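Local coordinates for protein alpha-1,2-mannosidase (Bacteroides thetaiotaomicron, PDB 2WW2) that probably hydrolyses alpha-mannosidic linkages with inversion of configuration, as a calcium-dependent glycoside hydrolase of family GH92 from a human gut symbiont, at residues N118-S123 / V135-K140; V192-T197 / Y218-V223; T230-S235 / I245-E250. All blocks are in the same frame, centred on the assembly; numbering follows the deposited sequence.

Interaction 1. Residues N118-S123 / V135-K140; sequences NGLQTS and VSFPEK
Gln121 and Ser136 form an antiparallel hydrogen-bonded pair: Gln121 N donates to Ser136 O (3.0 Å), and Ser136 N returns a bond to Gln121 O (2.8 Å), both close to straight at 165°. On the Gln121 side chain, OE1 meets Ser136 CB while NE2 bonds Ser113 and Glu134. Leu120 touches three residues of the other segment. Its CG stands anti to the backbone N (chi1 -177°), and from there the two methyls part: CD1 lies 3.7 Å from CD1 of Phe137, whereas CD2 reaches Val135 CG1 at 4.1 Å. Within segment 135-140, that same CG1 sits over the centre of the Phe137 ring, 3.7 Å above its plane. Pro138 lays its CD against Leu120 CB (3.8 Å). In the non-hydrogen-bonded pair Thr122-Val135, Thr122 OG1 touches Val135 CG2 but bonds to Glu134 O. An Asx turn precedes the strand: Asn118 OD1 accepts from Leu120 N at 3.0 Å. At phi 95° a CB on Gly119 would be pressed against Asn118 O, which calls for glycine. The contact is the open end of hairpin 121-126/130-136, flanked by strands 111-116 and 229-236, with Ala86 and Pro84 of strand 80-86 against its apolar side chains.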
loop_
_atom_site.group_PDB
_atom_site.type_symbol
_atom_site.label_atom_id
_atom_site.label_comp_id
_atom_site.label_asym_id
_atom_site.label_seq_id
_atom_site.Cartn_x
_atom_site.Cartn_y
_atom_site.Cartn_z
ATOM N N ASN A 118 -19.447 30.116 29.769
ATOM C CA ASN A 118 -19.776 31.195 30.714
ATOM C C ASN A 118 -21.279 31.257 31.028
ATOM O O ASN A 118 -21.731 32.131 31.764
ATOM C CB ASN A 118 -19.282 32.565 30.210
ATOM C CG ASN A 118 -19.918 32.962 28.884
ATOM O OD1 ASN A 118 -20.891 32.353 28.461
ATOM N ND2 ASN A 118 -19.370 33.982 28.223
ATOM N N GLY A 119 -22.041 30.338 30.454
ATOM C CA GLY A 119 -23.460 30.236 30.752
ATOM C C GLY A 119 -24.371 30.965 29.780
ATOM O O GLY A 119 -25.593 30.833 29.857
ATOM N N LEU A 120 -23.800 31.723 28.844
ATOM C CA LEU A 120 -24.643 32.405 27.874
ATOM C C LEU A 120 -25.259 31.359 26.952
ATOM O O LEU A 120 -24.548 30.514 26.408
ATOM C CB LEU A 120 -23.834 33.420 27.053
ATOM C CG LEU A 120 -24.634 34.266 26.044
ATOM C CD1 LEU A 120 -23.973 35.667 25.876
ATOM C CD2 LEU A 120 -24.811 33.576 24.672
ATOM N N GLN A 121 -26.580 31.403 26.779
ATOM C CA GLN A 121 -27.224 30.449 25.878
ATOM C C GLN A 121 -27.809 31.197 24.703
ATOM O O GLN A 121 -28.318 32.306 24.859
ATOM C CB GLN A 121 -28.318 29.655 26.607
ATOM C CG GLN A 121 -29.047 28.615 25.708
ATOM C CD GLN A 121 -30.213 29.202 24.934
ATOM O OE1 GLN A 121 -30.793 30.213 25.328
ATOM N NE2 GLN A 121 -30.571 28.564 23.825
ATOM N N THR A 122 -27.731 30.609 23.519
ATOM C CA THR A 122 -28.374 31.208 22.354
ATOM C C THR A 122 -28.877 30.124 21.411
ATOM O O THR A 122 -28.307 29.030 21.354
ATOM C CB THR A 122 -27.424 32.195 21.624
ATOM O OG1 THR A 122 -28.137 32.857 20.570
ATOM C CG2 THR A 122 -26.240 31.484 21.037
ATOM N N SER A 123 -29.987 30.393 20.729
ATOM C CA SER A 123 -30.372 29.539 19.614
ATOM C C SER A 123 -30.906 30.373 18.459
ATOM O O SER A 123 -31.298 31.547 18.630
ATOM C CB SER A 123 -31.346 28.432 20.026
ATOM O OG SER A 123 -32.683 28.887 20.128
ATOM N N VAL A 135 -31.451 34.958 22.965
ATOM C CA VAL A 135 -30.225 34.939 23.744
ATOM C C VAL A 135 -30.596 35.019 25.227
ATOM O O VAL A 135 -31.379 35.879 25.612
ATOM C CB VAL A 135 -29.285 36.127 23.411
ATOM C CG1 VAL A 135 -28.019 36.025 24.271
ATOM C CG2 VAL A 135 -28.939 36.196 21.898
ATOM N N SER A 136 -30.060 34.100 26.034
ATOM C CA SER A 136 -30.184 34.164 27.481
ATOM C C SER A 136 -28.832 34.575 28.086
ATOM O O SER A 136 -27.873 33.792 28.067
ATOM C CB SER A 136 -30.604 32.788 28.005
ATOM O OG SER A 136 -30.815 32.811 29.396
ATOM N N PHE A 137 -28.730 35.799 28.602
ATOM C CA PHE A 137 -27.446 36.306 29.117
ATOM C C PHE A 137 -27.220 35.849 30.559
ATOM O O PHE A 137 -28.163 35.803 31.323
ATOM C CB PHE A 137 -27.424 37.850 29.098
ATOM C CG PHE A 137 -27.306 38.455 27.712
ATOM C CD1 PHE A 137 -26.083 38.501 27.059
ATOM C CD2 PHE A 137 -28.412 38.984 27.085
ATOM C CE1 PHE A 137 -25.963 39.066 25.811
ATOM C CE2 PHE A 137 -28.311 39.552 25.829
ATOM C CZ PHE A 137 -27.078 39.582 25.186
ATOM N N PRO A 138 -25.964 35.552 30.946
ATOM C CA PRO A 138 -25.726 35.238 32.361
ATOM C C PRO A 138 -25.997 36.459 33.218
ATOM O O PRO A 138 -25.652 37.571 32.838
ATOM C CB PRO A 138 -24.235 34.881 32.431
ATOM C CG PRO A 138 -23.652 35.195 31.082
ATOM C CD PRO A 138 -24.765 35.417 30.100
ATOM N N GLU A 139 -26.612 36.261 34.376
ATOM C CA GLU A 139 -26.968 37.394 35.214
ATOM C C GLU A 139 -25.712 38.140 35.664
ATOM O O GLU A 139 -24.641 37.556 35.799
ATOM C CB GLU A 139 -27.805 36.936 36.422
ATOM N N LYS A 140 -25.839 39.446 35.846
ATOM C CA LYS A 140 -24.756 40.244 36.419
ATOM C C LYS A 140 -23.463 40.297 35.591
ATOM O O LYS A 140 -22.383 40.528 36.137
ATOM C CB LYS A 140 -24.461 39.796 37.864
#

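Interaction 2. Residues V192-T197 / Y218-V223; sequences VIEYGT and YLKFDV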
loop_
_atom_site.group_PDB
_atom_site.type_symbol
_atom_site.label_atom_id
_atom_site.label_comp_id
_atom_site.label_asym_id
_atom_site.label_seq_id
_atom_site.Cartn_x
_atom_site.Cartn_y
_atom_site.Cartn_z
ATOM N N VAL A 192 -31.485 49.333 23.362
ATOM C CA VAL A 192 -30.057 49.385 23.150
ATOM C C VAL A 192 -29.486 50.479 24.048
ATOM O O VAL A 192 -29.664 51.659 23.776
ATOM C CB VAL A 192 -29.749 49.702 21.677
ATOM C CG1 VAL A 192 -28.243 49.867 21.456
ATOM C CG2 VAL A 192 -30.321 48.608 20.766
ATOM N N ILE A 193 -28.805 50.085 25.114
ATOM C CA ILE A 193 -28.317 51.025 26.124
ATOM C C ILE A 193 -27.055 51.754 25.680
ATOM O O ILE A 193 -26.936 52.966 25.887
ATOM C CB ILE A 193 -28.021 50.298 27.445
ATOM C CG1 ILE A 193 -29.239 49.477 27.864
ATOM C CG2 ILE A 193 -27.636 51.294 28.543
ATOM C CD1 ILE A 193 -30.536 50.249 27.863
ATOM N N GLU A 194 -26.108 51.014 25.096
ATOM C CA GLU A 194 -24.888 51.611 24.534
ATOM C C GLU A 194 -24.585 50.926 23.193
ATOM O O GLU A 194 -25.116 49.856 22.905
ATOM C CB GLU A 194 -23.696 51.491 25.508
ATOM C CG GLU A 194 -23.962 52.187 26.852
ATOM C CD GLU A 194 -22.894 51.927 27.913
ATOM O OE1 GLU A 194 -21.740 51.628 27.553
ATOM O OE2 GLU A 194 -23.216 52.020 29.116
ATOM N N TYR A 195 -23.759 51.555 22.361
ATOM C CA TYR A 195 -23.535 51.049 21.016
ATOM C C TYR A 195 -22.283 51.716 20.467
ATOM O O TYR A 195 -21.798 52.718 21.009
ATOM C CB TYR A 195 -24.738 51.376 20.126
ATOM C CG TYR A 195 -25.263 52.771 20.437
ATOM C CD1 TYR A 195 -24.733 53.885 19.806
ATOM C CD2 TYR A 195 -26.243 52.963 21.412
ATOM C CE1 TYR A 195 -25.186 55.167 20.118
ATOM C CE2 TYR A 195 -26.699 54.233 21.740
ATOM C CZ TYR A 195 -26.168 55.330 21.085
ATOM O OH TYR A 195 -26.610 56.596 21.403
ATOM N N GLY A 196 -21.741 51.153 19.400
ATOM C CA GLY A 196 -20.564 51.737 18.771
ATOM C C GLY A 196 -20.178 50.977 17.521
ATOM O O GLY A 196 -20.743 49.919 17.209
ATOM N N THR A 197 -19.205 51.510 16.794
ATOM C CA THR A 197 -18.783 50.876 15.567
ATOM C C THR A 197 -17.297 50.606 15.620
ATOM O O THR A 197 -16.590 51.137 16.471
ATOM C CB THR A 197 -19.108 51.746 14.340
ATOM O OG1 THR A 197 -18.608 53.073 14.554
ATOM C CG2 THR A 197 -20.611 51.809 14.115
ATOM N N TYR A 218 -21.309 47.114 17.787
ATOM C CA TYR A 218 -21.781 46.455 18.999
ATOM C C TYR A 218 -22.991 47.169 19.555
ATOM O O TYR A 218 -23.164 48.369 19.366
ATOM C CB TYR A 218 -20.674 46.351 20.063
ATOM C CG TYR A 218 -20.486 47.597 20.901
ATOM C CD1 TYR A 218 -21.294 47.834 22.021
ATOM C CD2 TYR A 218 -19.510 48.536 20.579
ATOM C CE1 TYR A 218 -21.123 48.962 22.796
ATOM C CE2 TYR A 218 -19.345 49.679 21.351
ATOM C CZ TYR A 218 -20.152 49.872 22.459
ATOM O OH TYR A 218 -19.995 50.995 23.231
ATOM N N LEU A 219 -23.820 46.396 20.243
ATOM C CA LEU A 219 -24.973 46.880 20.953
ATOM C C LEU A 219 -24.878 46.287 22.342
ATOM O O LEU A 219 -24.520 45.118 22.483
ATOM C CB LEU A 219 -26.245 46.364 20.281
ATOM C CG LEU A 219 -26.396 46.876 18.849
ATOM C CD1 LEU A 219 -25.892 45.820 17.865
ATOM C CD2 LEU A 219 -27.837 47.214 18.591
ATOM N N LYS A 220 -25.156 47.103 23.360
ATOM C CA LYS A 220 -25.143 46.648 24.741
ATOM C C LYS A 220 -26.565 46.692 25.302
ATOM O O LYS A 220 -27.301 47.654 25.050
ATOM C CB LYS A 220 -24.218 47.550 25.566
ATOM C CG LYS A 220 -23.982 47.095 27.000
ATOM C CD LYS A 220 -23.012 48.080 27.673
ATOM C CE LYS A 220 -22.332 47.482 28.890
ATOM N NZ LYS A 220 -23.299 47.260 30.000
ATOM N N PHE A 221 -26.954 45.666 26.063
ATOM C CA PHE A 221 -28.327 45.563 26.561
ATOM C C PHE A 221 -28.417 45.530 28.080
ATOM O O PHE A 221 -27.407 45.477 28.775
ATOM C CB PHE A 221 -29.036 44.334 25.961
ATOM C CG PHE A 221 -29.077 44.353 24.462
ATOM C CD1 PHE A 221 -30.097 45.016 23.793
ATOM C CD2 PHE A 221 -28.058 43.769 23.723
ATOM C CE1 PHE A 221 -30.116 45.058 22.404
ATOM C CE2 PHE A 221 -28.063 43.807 22.346
ATOM C CZ PHE A 221 -29.087 44.443 21.675
ATOM N N ASP A 222 -29.645 45.578 28.579
ATOM C CA ASP A 222 -29.894 45.437 30.005
ATOM C C ASP A 222 -31.147 44.599 30.168
ATOM O O ASP A 222 -32.111 45.017 30.818
ATOM C CB ASP A 222 -30.081 46.800 30.664
ATOM C CG ASP A 222 -30.049 46.716 32.165
ATOM O OD1 ASP A 222 -29.561 45.691 32.692
ATOM O OD2 ASP A 222 -30.508 47.669 32.821
ATOM N N VAL A 223 -31.139 43.423 29.552
ATOM C CA VAL A 223 -32.265 42.503 29.636
ATOM C C VAL A 223 -32.470 42.088 31.093
ATOM O O VAL A 223 -31.523 41.655 31.751
ATOM C CB VAL A 223 -32.016 41.238 28.787
ATOM C CG1 VAL A 223 -33.240 40.297 28.867
ATOM C CG2 VAL A 223 -31.701 41.614 27.322
HETATM O O HOH W 1 -20.174 50.141 25.951
HETATM O O HOH W 2 -24.357 50.021 30.515
HETATM O O HOH W 3 -21.000 53.538 23.773
#
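Val192 meets the second segment through its methyls, CG2 lying 3.6 Å from Leu219 CD2 and also touching CE1 of Phe221, the latter at an oblique approach to the ring. At Ile193 the backbone N bonds to Lys220 O (2.9 Å), and the next residue, Glu194, uses its O to accept from Lys220 N at 2.8 Å. Two residues thus face one, a classic beta bulge. The side chains of Glu194 and Lys220 run side by side, but their charges do not touch; a water receives from Lys220 NZ and donates to Glu194 OE2. A second water donates to OE1 and also bonds to the hydroxyl of Tyr218. Tyr195 and Leu219 are a non-hydrogen-bonded pair, and Tyr195 O takes a water shared with Tyr218 OH. Gly196 and Tyr218 form a hydrogen-bonded pair, each N donating to the other's O. Here the Tyr218 ring lies flat over the strand: chi1 (83°) sets CG between its own backbone N and carbonyl carbon, and one ring face covers Tyr195 C and Gly196 N, both toward its rim and 3.4 Å from the plane. A CB on Gly196 would collide with Tyr218 CE2. Besides the waters, Tyr218 OH is hydrogen-bonded to ND1 of His205. Strand 194-198 lies between strand 203-205 and strand 216-221, whose other neighbour is strand 143-148.

Interaction 3. Residues T230-S235 / I245-E250; sequences TIRTAS and INFNRE
Strand 230-235 and helix 245-250 approach to 7.1 Å between axes, their directions 132° apart, with Ala234 and Phe247 closest by their CA atoms. Ala234 CB fits against the helix backbone, 3.6 Å from Phe247 CA and 3.9 Å from Phe247 CB. The Phe247 side chain reaches Arg232: CG is anti to the backbone N (chi1 178°), and CE1 comes to 3.6 Å from Arg232 CB. Arg232 O lies in the plane of the ring at its edge, 3.5 Å from CE1, where the slightly positive aromatic hydrogens point. Beyond CB, Arg232 leads away from the ring, its guanidinium forming a salt bridge with Glu187 and also bonding Ala254 O. Here a strand of the family's N-terminal beta domain packs against the helix that follows it in the chain, helix 240-250, whose segment 245-250 belongs by sequence to the catalytic domain. Near the C-terminal end of segment 230-235, Asn246 ND2 donates to Ser235 O at 2.9 Å, with the acceptor almost in the amide plane and an N-H angle of 159°. The same ND2 also bonds Glu303, and OD1 accepts from Gln242. A leucine in place of Asn246 lacks the carboxamide and would probably leave Ser235 O and Glu303 OE1 without this donor and Gln242 NE2 without this acceptor. Ser235 OG turns to Gln66, Asn39 and Asn182, and Met185 and Glu187 of strand 182-188 touch the Phe247 side chain.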
loop_
_atom_site.group_PDB
_atom_site.type_symbol
_atom_site.label_atom_id
_atom_site.label_comp_id
_atom_site.label_asym_id
_atom_site.label_seq_id
_atom_site.Cartn_x
_atom_site.Cartn_y
_atom_site.Cartn_z
ATOM N N THR A 230 -34.563 38.744 21.862
ATOM C CA THR A 230 -34.837 38.204 20.539
ATOM C C THR A 230 -34.147 39.076 19.496
ATOM O O THR A 230 -34.139 40.301 19.613
ATOM C CB THR A 230 -36.347 38.172 20.250
ATOM O OG1 THR A 230 -36.978 37.268 21.160
ATOM C CG2 THR A 230 -36.605 37.693 18.834
ATOM N N ILE A 231 -33.534 38.443 18.498
ATOM C CA ILE A 231 -32.936 39.174 17.380
ATOM C C ILE A 231 -33.598 38.641 16.132
ATOM O O ILE A 231 -33.611 37.431 15.911
ATOM C CB ILE A 231 -31.426 38.901 17.235
ATOM C CG1 ILE A 231 -30.706 39.059 18.579
ATOM C CG2 ILE A 231 -30.794 39.865 16.178
ATOM C CD1 ILE A 231 -29.197 38.740 18.522
ATOM N N ARG A 232 -34.147 39.536 15.315
ATOM C CA ARG A 232 -34.809 39.140 14.075
ATOM C C ARG A 232 -34.000 39.718 12.955
ATOM O O ARG A 232 -33.616 40.879 13.032
ATOM C CB ARG A 232 -36.229 39.721 13.992
ATOM C CG ARG A 232 -37.120 39.277 15.137
ATOM C CD ARG A 232 -38.511 39.974 15.115
ATOM N NE ARG A 232 -39.193 39.609 16.347
ATOM C CZ ARG A 232 -39.297 40.412 17.398
ATOM N NH1 ARG A 232 -38.827 41.652 17.338
ATOM N NH2 ARG A 232 -39.886 39.976 18.505
ATOM N N THR A 233 -33.750 38.929 11.912
ATOM C CA THR A 233 -32.903 39.407 10.820
ATOM C C THR A 233 -33.330 38.837 9.455
ATOM O O THR A 233 -33.896 37.744 9.371
ATOM C CB THR A 233 -31.406 39.117 11.136
ATOM O OG1 THR A 233 -30.560 39.745 10.170
ATOM C CG2 THR A 233 -31.108 37.617 11.161
ATOM N N ALA A 234 -33.115 39.607 8.390
ATOM C CA ALA A 234 -33.300 39.103 7.035
ATOM C C ALA A 234 -32.385 39.889 6.116
ATOM O O ALA A 234 -31.880 40.954 6.488
ATOM C CB ALA A 234 -34.763 39.234 6.576
ATOM N N SER A 235 -32.151 39.353 4.927
ATOM C CA SER A 235 -31.289 40.024 3.965
ATOM C C SER A 235 -31.861 39.890 2.564
ATOM O O SER A 235 -32.795 39.103 2.318
ATOM C CB SER A 235 -29.857 39.453 4.009
ATOM O OG SER A 235 -29.799 38.176 3.374
ATOM N N ILE A 245 -38.804 44.076 3.046
ATOM C CA ILE A 245 -39.951 43.257 2.635
ATOM C C ILE A 245 -39.779 41.800 3.106
ATOM O O ILE A 245 -40.710 41.200 3.679
ATOM C CB ILE A 245 -40.122 43.303 1.091
ATOM C CG1 ILE A 245 -40.574 44.702 0.660
ATOM C CG2 ILE A 245 -41.113 42.240 0.613
ATOM C CD1 ILE A 245 -40.412 44.981 -0.840
ATOM N N ASN A 246 -38.596 41.236 2.862
ATOM C CA ASN A 246 -38.273 39.880 3.316
ATOM C C ASN A 246 -38.432 39.766 4.825
ATOM O O ASN A 246 -39.027 38.813 5.310
ATOM C CB ASN A 246 -36.841 39.475 2.931
ATOM C CG ASN A 246 -36.649 39.380 1.424
ATOM O OD1 ASN A 246 -37.624 39.360 0.678
ATOM N ND2 ASN A 246 -35.396 39.305 0.977
ATOM N N PHE A 247 -37.893 40.747 5.551
ATOM C CA PHE A 247 -38.001 40.787 7.020
ATOM C C PHE A 247 -39.465 40.782 7.454
ATOM O O PHE A 247 -39.879 40.006 8.329
ATOM C CB PHE A 247 -37.309 42.049 7.555
ATOM C CG PHE A 247 -37.387 42.221 9.066
ATOM C CD1 PHE A 247 -36.312 41.846 9.887
ATOM C CD2 PHE A 247 -38.508 42.788 9.655
ATOM C CE1 PHE A 247 -36.368 42.018 11.270
ATOM C CE2 PHE A 247 -38.577 42.957 11.038
ATOM C CZ PHE A 247 -37.500 42.578 11.845
ATOM N N ASN A 248 -40.254 41.654 6.837
ATOM C CA ASN A 248 -41.656 41.806 7.245
ATOM C C ASN A 248 -42.501 40.594 6.908
ATOM O O ASN A 248 -43.408 40.215 7.666
ATOM C CB ASN A 248 -42.242 43.090 6.664
ATOM C CG ASN A 248 -41.761 44.313 7.407
ATOM O OD1 ASN A 248 -41.717 44.320 8.642
ATOM N ND2 ASN A 248 -41.402 45.362 6.668
ATOM N N ARG A 249 -42.185 39.949 5.792
ATOM C CA ARG A 249 -42.934 38.771 5.424
ATOM C C ARG A 249 -42.556 37.561 6.268
ATOM O O ARG A 249 -43.423 36.759 6.616
ATOM C CB ARG A 249 -42.743 38.436 3.948
ATOM C CG ARG A 249 -43.751 37.401 3.468
ATOM C CD ARG A 249 -43.622 37.116 1.990
ATOM N NE ARG A 249 -43.931 38.262 1.132
ATOM C CZ ARG A 249 -43.044 38.888 0.359
ATOM N NH1 ARG A 249 -41.759 38.523 0.373
ATOM N NH2 ARG A 249 -43.434 39.893 -0.416
ATOM N N GLU A 250 -41.268 37.419 6.592
ATOM C CA GLU A 250 -40.783 36.138 7.113
ATOM C C GLU A 250 -40.512 36.104 8.614
ATOM O O GLU A 250 -40.663 35.045 9.235
ATOM C CB GLU A 250 -39.531 35.663 6.348
ATOM C CG GLU A 250 -39.757 35.446 4.836
ATOM C CD GLU A 250 -38.524 34.916 4.098
ATOM O OE1 GLU A 250 -37.651 34.294 4.750
ATOM O OE2 GLU A 250 -38.434 35.127 2.852
#

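The three contacts follow one another along the chain, each closing before the next opens, and all lie on the same side of the chain's centre. The centres of interactions 1 and 2 are about 16 Å apart, those of 2 and 3 about 20 Å, and those of 1 and 3 about 23 Å. Interaction 1 touches both others: Phe137 CD2 meets Val223 CG2 at 4.2 Å, and Val135 CG2 meets Ile231 CD1 at 4.2 Å, strands 130-136 and 229-236 being neighbours. Interactions 1 and 2 pair strands within the N-terminal domain, whereas interaction 3 carries the antiparallel beta structure over to a helix whose sequence belongs to the catalytic domain.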